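Local atomic coordinates of alpha-fucosidase (Bifidobacterium bifidum, PDB entry 2EAB), a protein that is a 1,2-alpha-L-fucosidase, probably releasing terminal alpha-1,2-linked L-fucose from glycans, represented here by its catalytic fragment. Residues Leu250-Thr256 / Val268-Lys272; Val190-Thr196 / Lys272-Ile278. All blocks are in the same frame, centred on the assembly; numbering follows the deposited sequence.

How the contacts relate
Both contacts lie in the N-terminal beta domain, related to glycosyl hydrolase family 65, with centres about 12 Å apart. Along the chain the segments run 190-196, 250-256, 268-272 and 272-278, so contact 1 forms between the two halves of contact 2, and Lys272 belongs to both. Contact 2 pairs strands 190-197 and 273-282 within the nine-strand antiparallel sheet; contact 1 lies where the chain leaves that sheet after strand 241-250 and pairs 256-259 with 266-271 in the seven-strand sheet. The salt bridge Asp251 OD2 to Arg194 NH2 (2.8 Å) and Leu250 CD2 on Val274 CG1 (3.6 Å) join them on the nine-strand side; Val268 CG1 to Val274 CG1 (4.0 Å) links the sheets.

Contact 1 of 2, residues Leu250-Thr256 / Val268-Lys272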
ATOM      1  N   LEU A 250      -2.857  21.837 -32.021  1.00 17.45           N
ATOM      2  CA  LEU A 250      -4.146  22.289 -32.546  1.00 18.52           C
ATOM      3  C   LEU A 250      -4.684  21.296 -33.567  1.00 19.25           C
ATOM      4  O   LEU A 250      -3.940  20.833 -34.434  1.00 19.45           O
ATOM      5  CB  LEU A 250      -4.006  23.658 -33.219  1.00 18.56           C
ATOM      6  CG  LEU A 250      -3.427  24.860 -32.467  1.00 19.10           C
ATOM      7  CD1 LEU A 250      -3.127  25.984 -33.447  1.00 19.99           C
ATOM      8  CD2 LEU A 250      -4.365  25.344 -31.378  1.00 19.55           C
ATOM      9  N   ASP A 251      -5.973  20.978 -33.467  1.00 20.19           N
ATOM     10  CA  ASP A 251      -6.648  20.156 -34.474  1.00 21.28           C
ATOM     11  C   ASP A 251      -6.611  20.831 -35.839  1.00 21.98           C
ATOM     12  O   ASP A 251      -6.935  22.014 -35.956  1.00 22.25           O
ATOM     13  CB  ASP A 251      -8.102  19.894 -34.081  1.00 21.28           C
ATOM     14  CG  ASP A 251      -8.269  18.646 -33.239  1.00 21.55           C
ATOM     15  OD1 ASP A 251      -7.305  18.235 -32.557  1.00 21.56           O
ATOM     16  OD2 ASP A 251      -9.379  18.076 -33.257  1.00 22.17           O
ATOM     17  N   ASN A 252      -6.203  20.069 -36.855  1.00 22.95           N
ATOM     18  CA  ASN A 252      -6.192  20.518 -38.256  1.00 23.75           C
ATOM     19  C   ASN A 252      -5.432  21.830 -38.487  1.00 24.09           C
ATOM     20  O   ASN A 252      -5.612  22.488 -39.516  1.00 24.26           O
ATOM     21  CB  ASN A 252      -7.626  20.625 -38.803  1.00 24.00           C
ATOM     22  CG  ASN A 252      -8.459  19.383 -38.521  1.00 24.70           C
ATOM     23  OD1 ASN A 252      -8.093  18.270 -38.902  1.00 26.27           O
ATOM     24  ND2 ASN A 252      -9.594  19.574 -37.854  1.00 25.70           N
ATOM     25  N   GLY A 253      -4.587  22.200 -37.525  1.00 24.40           N
ATOM     26  CA  GLY A 253      -3.884  23.482 -37.546  1.00 24.69           C
ATOM     27  C   GLY A 253      -4.826  24.669 -37.428  1.00 24.95           C
ATOM     28  O   GLY A 253      -4.454  25.801 -37.749  1.00 25.06           O
ATOM     29  N   GLU A 254      -6.047  24.404 -36.965  1.00 25.04           N
ATOM     30  CA  GLU A 254      -7.085  25.425 -36.843  1.00 25.27           C
ATOM     31  C   GLU A 254      -6.988  26.144 -35.505  1.00 24.94           C
ATOM     32  O   GLU A 254      -7.036  25.517 -34.441  1.00 24.97           O
ATOM     33  CB  GLU A 254      -8.476  24.813 -37.022  1.00 25.24           C
ATOM     34  CG  GLU A 254      -8.762  24.320 -38.436  1.00 25.92           C
ATOM     35  CD  GLU A 254     -10.149  23.717 -38.592  1.00 26.12           C
ATOM     36  OE1 GLU A 254     -10.437  23.179 -39.682  1.00 27.52           O
ATOM     37  OE2 GLU A 254     -10.954  23.781 -37.635  1.00 27.61           O
ATOM     38  N   GLY A 255      -6.860  27.465 -35.573  1.00 24.76           N
ATOM     39  CA  GLY A 255      -6.614  28.285 -34.396  1.00 24.39           C
ATOM     40  C   GLY A 255      -5.210  28.856 -34.431  1.00 24.15           C
ATOM     41  O   GLY A 255      -4.428  28.553 -35.338  1.00 24.03           O
ATOM     42  N   THR A 256      -4.892  29.682 -33.440  1.00 23.94           N
ATOM     43  CA  THR A 256      -3.586  30.322 -33.359  1.00 23.93           C
ATOM     44  C   THR A 256      -2.911  29.993 -32.034  1.00 23.68           C
ATOM     45  O   THR A 256      -3.531  30.069 -30.970  1.00 23.66           O
ATOM     46  CB  THR A 256      -3.692  31.857 -33.543  1.00 23.93           C
ATOM     47  OG1 THR A 256      -4.383  32.145 -34.765  1.00 24.50           O
ATOM     48  CG2 THR A 256      -2.312  32.506 -33.586  1.00 24.34           C
ATOM     49  N   VAL A 268      -3.707  29.793 -26.552  1.00 16.53           N
ATOM     50  CA  VAL A 268      -4.499  29.202 -27.624  1.00 17.07           C
ATOM     51  C   VAL A 268      -5.665  30.138 -27.907  1.00 17.12           C
ATOM     52  O   VAL A 268      -6.420  30.491 -27.000  1.00 17.01           O
ATOM     53  CB  VAL A 268      -5.023  27.792 -27.240  1.00 17.06           C
ATOM     54  CG1 VAL A 268      -5.989  27.257 -28.294  1.00 17.41           C
ATOM     55  CG2 VAL A 268      -3.862  26.829 -27.049  1.00 17.68           C
ATOM     56  N   SER A 269      -5.794  30.550 -29.165  1.00 17.57           N
ATOM     57  CA  SER A 269      -6.872  31.443 -29.573  1.00 18.01           C
ATOM     58  C   SER A 269      -7.562  30.942 -30.837  1.00 18.02           C
ATOM     59  O   SER A 269      -6.920  30.366 -31.717  1.00 18.08           O
ATOM     60  CB  SER A 269      -6.345  32.864 -29.782  1.00 18.24           C
ATOM     61  OG  SER A 269      -5.381  32.894 -30.817  1.00 19.79           O
ATOM     62  N   ASP A 270      -8.876  31.155 -30.899  1.00 18.13           N
ATOM     63  CA  ASP A 270      -9.689  30.881 -32.093  1.00 18.34           C
ATOM     64  C   ASP A 270      -9.665  29.417 -32.541  1.00 17.98           C
ATOM     65  O   ASP A 270      -9.783  29.115 -33.734  1.00 18.13           O
ATOM     66  CB  ASP A 270      -9.281  31.810 -33.249  1.00 18.76           C
ATOM     67  CG  ASP A 270      -9.162  33.262 -32.819  1.00 19.89           C
ATOM     68  OD1 ASP A 270     -10.113  33.780 -32.197  1.00 22.05           O
ATOM     69  OD2 ASP A 270      -8.115  33.882 -33.106  1.00 22.19           O
ATOM     70  N   ALA A 271      -9.520  28.511 -31.577  1.00 17.42           N
ATOM     71  CA  ALA A 271      -9.479  27.083 -31.867  1.00 16.90           C
ATOM     72  C   ALA A 271     -10.838  26.433 -31.621  1.00 16.55           C
ATOM     73  O   ALA A 271     -11.781  27.091 -31.173  1.00 16.21           O
ATOM     74  CB  ALA A 271      -8.397  26.407 -31.032  1.00 16.93           C
ATOM     75  N   LYS A 272     -10.926  25.141 -31.928  1.00 16.34           N
ATOM     76  CA  LYS A 272     -12.121  24.355 -31.648  1.00 16.33           C
ATOM     77  C   LYS A 272     -11.776  23.152 -30.769  1.00 16.04           C
ATOM     78  O   LYS A 272     -12.514  22.825 -29.841  1.00 16.18           O
ATOM     79  CB  LYS A 272     -12.793  23.898 -32.946  1.00 16.45           C
ATOM     80  CG  LYS A 272     -14.203  23.359 -32.746  1.00 17.40           C
ATOM     81  CD  LYS A 272     -14.788  22.813 -34.038  1.00 19.04           C
ATOM     82  CE  LYS A 272     -16.206  22.317 -33.819  1.00 20.22           C
ATOM     83  NZ  LYS A 272     -16.788  21.707 -35.050  1.00 21.52           N
TER
HETATM   84  O   HOH W   1      -8.933  23.740 -33.542  1.00 22.72           O
HETATM   85  O   HOH W   2      -2.909  32.688 -29.671  1.00 20.35           O
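Two backbone hydrogen bonds define the pairing: Thr256 N donates to Ser269 O at 2.7 Å, and Ser269 N returns one to Thr256 O at 2.9 Å. With CA atoms 5.1 Å apart, Thr256 and Ser269 form an antiparallel hydrogen-bonded pair at the start of the edge strand 256-259 of the seven-strand antiparallel sheet of the N-terminal beta-sandwich domain.

One water donates to Glu254 O (2.8 Å) and accepts from Lys272 N (2.9 Å), bridging the backbones beyond the direct pair; another links Thr256 O (3.0 Å) to Ser269 OG (2.7 Å).

Asn252 (54/18) and Gly253 (65/18) take a type I' turn, closed by Glu254 N to Asp251 O at 2.7 Å. Gly255, at phi 110° and psi 177°, passes so close to the partner that its CA lies 3.3 Å from Asp270 O and 4.0 Å from Ala271 CA; a CB there would come within 2.8 Å of Ala271 CB. Asp270, with positive phi (60°), turns the corner that takes the chain toward strand 273-282.

The apolar share is small: Leu250 CD2 touches Val268 CG1 (4.0 Å) and Ala271 CB (4.2 Å). Val268 and Ala271 also meet Phe205 and Leu203 of strand 203-208. Val268 reaches across to Val274 of strand 273-282 in the nine-strand sheet, where Leu250, at the end of strand 241-250, also packs on it.

With only 295 Å² buried, backbone bonds, waters and glycine-permitted closeness fix the edge pair of the seven-strand sheet, where the chain arrives from strand 241-250; Leu250, Val268 and Ala271 add a small apolar patch.

Contact 2 of 2, residues Val190-Thr196 / Lys272-Ile278; sequences VMVARLT and KAVTLYI
Strands 190-196 and 273-278 run antiparallel, their axes 4.7 Å apart at closest approach and 159° between directions. Phi values of -95° to -151° and psi of 116° to 155° keep both extended. Register pairs Met191 with Ile278, Ala193 with Leu276 and Leu195 with Val274 as hydrogen-bonded pairs, whose six N-to-O bonds measure 2.8-3.0 Å. Between them stand the non-hydrogen-bonded pairs Val192-Tyr277, Arg194-Thr275 and Thr196-Ala273, with CA atoms 4.3-5.0 Å apart.

One face is apolar: Met191 CB meets Ile278 CB (3.9 Å), Ala193 CB meets Leu276 CB (4.0 Å), and Leu195 CB meets Val274 CG2 (3.7 Å). Leu195, Val274 and Leu276 continue onto Phe205, Leu203 and Val207 of strand 203-208 in the seven-strand sheet. The other face is mixed. Arg194 (chi1 t, chi2 p) bends over the partner strand, one guanidinium face over Val274 N and Ala273 CB; near its plane NH1 donates to Thr275 OG1 (2.9 Å), and NH2 forms a salt bridge with Asp251. Val192 CG2 approaches Tyr277 CD1 (3.9 Å). Tyr277 and Val190 also pack on helix 297-314.

Such in-register central strands, facing a second antiparallel sheet, are characteristic of the beta-sandwich N-terminal domain of these glycoside hydrolases.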
ATOM      1  N   VAL A 190       2.963   9.498 -20.846  1.00  9.23           N
ATOM      2  CA  VAL A 190       2.586  10.868 -21.144  1.00  9.49           C
ATOM      3  C   VAL A 190       1.199  11.179 -20.602  1.00  9.23           C
ATOM      4  O   VAL A 190       0.324  10.311 -20.572  1.00  9.30           O
ATOM      5  CB  VAL A 190       2.673  11.149 -22.681  1.00  9.69           C
ATOM      6  CG1 VAL A 190       1.599  10.373 -23.460  1.00 10.36           C
ATOM      7  CG2 VAL A 190       2.604  12.642 -22.987  1.00  9.88           C
ATOM      8  N   MET A 191       1.021  12.415 -20.152  1.00  9.00           N
ATOM      9  CA  MET A 191      -0.276  12.912 -19.726  1.00  9.29           C
ATOM     10  C   MET A 191      -0.924  13.638 -20.901  1.00  9.31           C
ATOM     11  O   MET A 191      -0.263  14.385 -21.623  1.00  9.43           O
ATOM     12  CB  MET A 191      -0.114  13.843 -18.522  1.00  9.14           C
ATOM     13  CG  MET A 191      -1.403  14.464 -18.010  1.00  9.62           C
ATOM     14  SD  MET A 191      -1.147  15.480 -16.543  1.00  9.77           S
ATOM     15  CE  MET A 191      -0.690  14.249 -15.322  1.00  9.47           C
ATOM     16  N   VAL A 192      -2.217  13.401 -21.082  1.00  9.52           N
ATOM     17  CA  VAL A 192      -2.968  13.977 -22.189  1.00 10.08           C
ATOM     18  C   VAL A 192      -4.125  14.791 -21.635  1.00 10.32           C
ATOM     19  O   VAL A 192      -4.838  14.337 -20.741  1.00 10.08           O
ATOM     20  CB  VAL A 192      -3.485  12.866 -23.146  1.00 10.24           C
ATOM     21  CG1 VAL A 192      -4.420  13.435 -24.209  1.00 11.37           C
ATOM     22  CG2 VAL A 192      -2.320  12.133 -23.803  1.00 11.60           C
ATOM     23  N   ALA A 193      -4.278  16.010 -22.150  1.00 10.46           N
ATOM     24  CA  ALA A 193      -5.473  16.809 -21.920  1.00 10.95           C
ATOM     25  C   ALA A 193      -6.106  17.123 -23.269  1.00 11.10           C
ATOM     26  O   ALA A 193      -5.499  17.795 -24.109  1.00 11.53           O
ATOM     27  CB  ALA A 193      -5.141  18.084 -21.170  1.00 10.77           C
ATOM     28  N   ARG A 194      -7.312  16.605 -23.475  1.00 11.48           N
ATOM     29  CA  ARG A 194      -8.070  16.825 -24.698  1.00 11.74           C
ATOM     30  C   ARG A 194      -9.149  17.854 -24.401  1.00 11.84           C
ATOM     31  O   ARG A 194     -10.006  17.629 -23.550  1.00 11.50           O
ATOM     32  CB  ARG A 194      -8.684  15.506 -25.178  1.00 12.13           C
ATOM     33  CG  ARG A 194      -9.580  15.611 -26.409  1.00 12.96           C
ATOM     34  CD  ARG A 194      -8.781  15.904 -27.662  1.00 13.75           C
ATOM     35  NE  ARG A 194      -9.648  16.067 -28.827  1.00 14.37           N
ATOM     36  CZ  ARG A 194      -9.247  16.542 -30.003  1.00 15.39           C
ATOM     37  NH1 ARG A 194      -7.986  16.912 -30.185  1.00 16.04           N
ATOM     38  NH2 ARG A 194     -10.115  16.657 -31.001  1.00 15.74           N
ATOM     39  N   LEU A 195      -9.082  18.992 -25.091  1.00 12.12           N
ATOM     40  CA  LEU A 195      -9.961  20.123 -24.808  1.00 12.56           C
ATOM     41  C   LEU A 195     -10.740  20.509 -26.053  1.00 12.82           C
ATOM     42  O   LEU A 195     -10.161  20.626 -27.130  1.00 12.93           O
ATOM     43  CB  LEU A 195      -9.143  21.319 -24.309  1.00 12.57           C
ATOM     44  CG  LEU A 195      -8.090  21.044 -23.227  1.00 13.13           C
ATOM     45  CD1 LEU A 195      -7.187  22.238 -23.028  1.00 14.11           C
ATOM     46  CD2 LEU A 195      -8.736  20.643 -21.914  1.00 12.64           C
ATOM     47  N   THR A 196     -12.054  20.682 -25.906  1.00 13.28           N
ATOM     48  CA  THR A 196     -12.914  21.062 -27.033  1.00 14.11           C
ATOM     49  C   THR A 196     -13.909  22.166 -26.694  1.00 14.27           C
ATOM     50  O   THR A 196     -14.277  22.363 -25.533  1.00 14.05           O
ATOM     51  CB  THR A 196     -13.722  19.858 -27.602  1.00 14.11           C
ATOM     52  OG1 THR A 196     -14.840  19.579 -26.752  1.00 15.48           O
ATOM     53  CG2 THR A 196     -12.853  18.609 -27.765  1.00 14.45           C
ATOM     54  N   LYS A 272     -10.926  25.141 -31.928  1.00 16.34           N
ATOM     55  CA  LYS A 272     -12.121  24.355 -31.648  1.00 16.33           C
ATOM     56  C   LYS A 272     -11.776  23.152 -30.769  1.00 16.04           C
ATOM     57  O   LYS A 272     -12.514  22.825 -29.841  1.00 16.18           O
ATOM     58  CB  LYS A 272     -12.793  23.898 -32.946  1.00 16.45           C
ATOM     59  CG  LYS A 272     -14.203  23.359 -32.746  1.00 17.40           C
ATOM     60  CD  LYS A 272     -14.788  22.813 -34.038  1.00 19.04           C
ATOM     61  CE  LYS A 272     -16.206  22.317 -33.819  1.00 20.22           C
ATOM     62  NZ  LYS A 272     -16.788  21.707 -35.050  1.00 21.52           N
ATOM     63  N   ALA A 273     -10.655  22.502 -31.075  1.00 15.76           N
ATOM     64  CA  ALA A 273     -10.185  21.346 -30.314  1.00 15.45           C
ATOM     65  C   ALA A 273      -8.664  21.305 -30.281  1.00 15.29           C
ATOM     66  O   ALA A 273      -7.999  21.592 -31.281  1.00 15.36           O
ATOM     67  CB  ALA A 273     -10.738  20.061 -30.897  1.00 15.67           C
ATOM     68  N   VAL A 274      -8.119  20.951 -29.120  1.00 14.76           N
ATOM     69  CA  VAL A 274      -6.673  20.847 -28.932  1.00 14.57           C
ATOM     70  C   VAL A 274      -6.320  19.621 -28.088  1.00 13.82           C
ATOM     71  O   VAL A 274      -7.111  19.183 -27.250  1.00 14.06           O
ATOM     72  CB  VAL A 274      -6.058  22.120 -28.266  1.00 14.92           C
ATOM     73  CG1 VAL A 274      -6.315  23.371 -29.098  1.00 15.38           C
ATOM     74  CG2 VAL A 274      -6.580  22.315 -26.854  1.00 16.21           C
ATOM     75  N   THR A 275      -5.133  19.075 -28.325  1.00 12.98           N
ATOM     76  CA  THR A 275      -4.572  18.042 -27.458  1.00 12.59           C
ATOM     77  C   THR A 275      -3.277  18.559 -26.852  1.00 12.42           C
ATOM     78  O   THR A 275      -2.394  19.044 -27.565  1.00 12.12           O
ATOM     79  CB  THR A 275      -4.302  16.725 -28.215  1.00 12.61           C
ATOM     80  OG1 THR A 275      -5.481  16.331 -28.925  1.00 13.41           O
ATOM     81  CG2 THR A 275      -3.901  15.605 -27.245  1.00 12.76           C
ATOM     82  N   LEU A 276      -3.189  18.474 -25.528  1.00 12.05           N
ATOM     83  CA  LEU A 276      -1.969  18.787 -24.802  1.00 12.06           C
ATOM     84  C   LEU A 276      -1.271  17.491 -24.434  1.00 11.29           C
ATOM     85  O   LEU A 276      -1.904  16.565 -23.925  1.00 11.39           O
ATOM     86  CB  LEU A 276      -2.283  19.574 -23.531  1.00 12.24           C
ATOM     87  CG  LEU A 276      -2.390  21.102 -23.593  1.00 14.11           C
ATOM     88  CD1 LEU A 276      -3.337  21.609 -24.678  1.00 15.43           C
ATOM     89  CD2 LEU A 276      -2.794  21.643 -22.232  1.00 13.31           C
ATOM     90  N   TYR A 277       0.024  17.426 -24.718  1.00 10.85           N
ATOM     91  CA  TYR A 277       0.863  16.324 -24.274  1.00 10.95           C
ATOM     92  C   TYR A 277       1.813  16.850 -23.212  1.00 10.38           C
ATOM     93  O   TYR A 277       2.567  17.800 -23.449  1.00 10.44           O
ATOM     94  CB  TYR A 277       1.629  15.716 -25.447  1.00 11.51           C
ATOM     95  CG  TYR A 277       0.723  15.078 -26.473  1.00 11.89           C
ATOM     96  CD1 TYR A 277       0.218  13.789 -26.281  1.00 12.60           C
ATOM     97  CD2 TYR A 277       0.352  15.769 -27.626  1.00 12.83           C
ATOM     98  CE1 TYR A 277      -0.626  13.199 -27.217  1.00 13.88           C
ATOM     99  CE2 TYR A 277      -0.491  15.186 -28.567  1.00 14.39           C
ATOM    100  CZ  TYR A 277      -0.971  13.902 -28.356  1.00 13.88           C
ATOM    101  OH  TYR A 277      -1.807  13.325 -29.282  1.00 14.68           O
ATOM    102  N   ILE A 278       1.752  16.232 -22.037  1.00 10.02           N
ATOM    103  CA  ILE A 278       2.484  16.699 -20.868  1.00  9.97           C
ATOM    104  C   ILE A 278       3.397  15.586 -20.373  1.00  9.58           C
ATOM    105  O   ILE A 278       2.946  14.461 -20.129  1.00  9.45           O
ATOM    106  CB  ILE A 278       1.520  17.128 -19.734  1.00 10.27           C
ATOM    107  CG1 ILE A 278       0.563  18.226 -20.224  1.00 10.50           C
ATOM    108  CG2 ILE A 278       2.303  17.597 -18.512  1.00 10.91           C
ATOM    109  CD1 ILE A 278      -0.890  17.987 -19.855  1.00 12.45           C
TER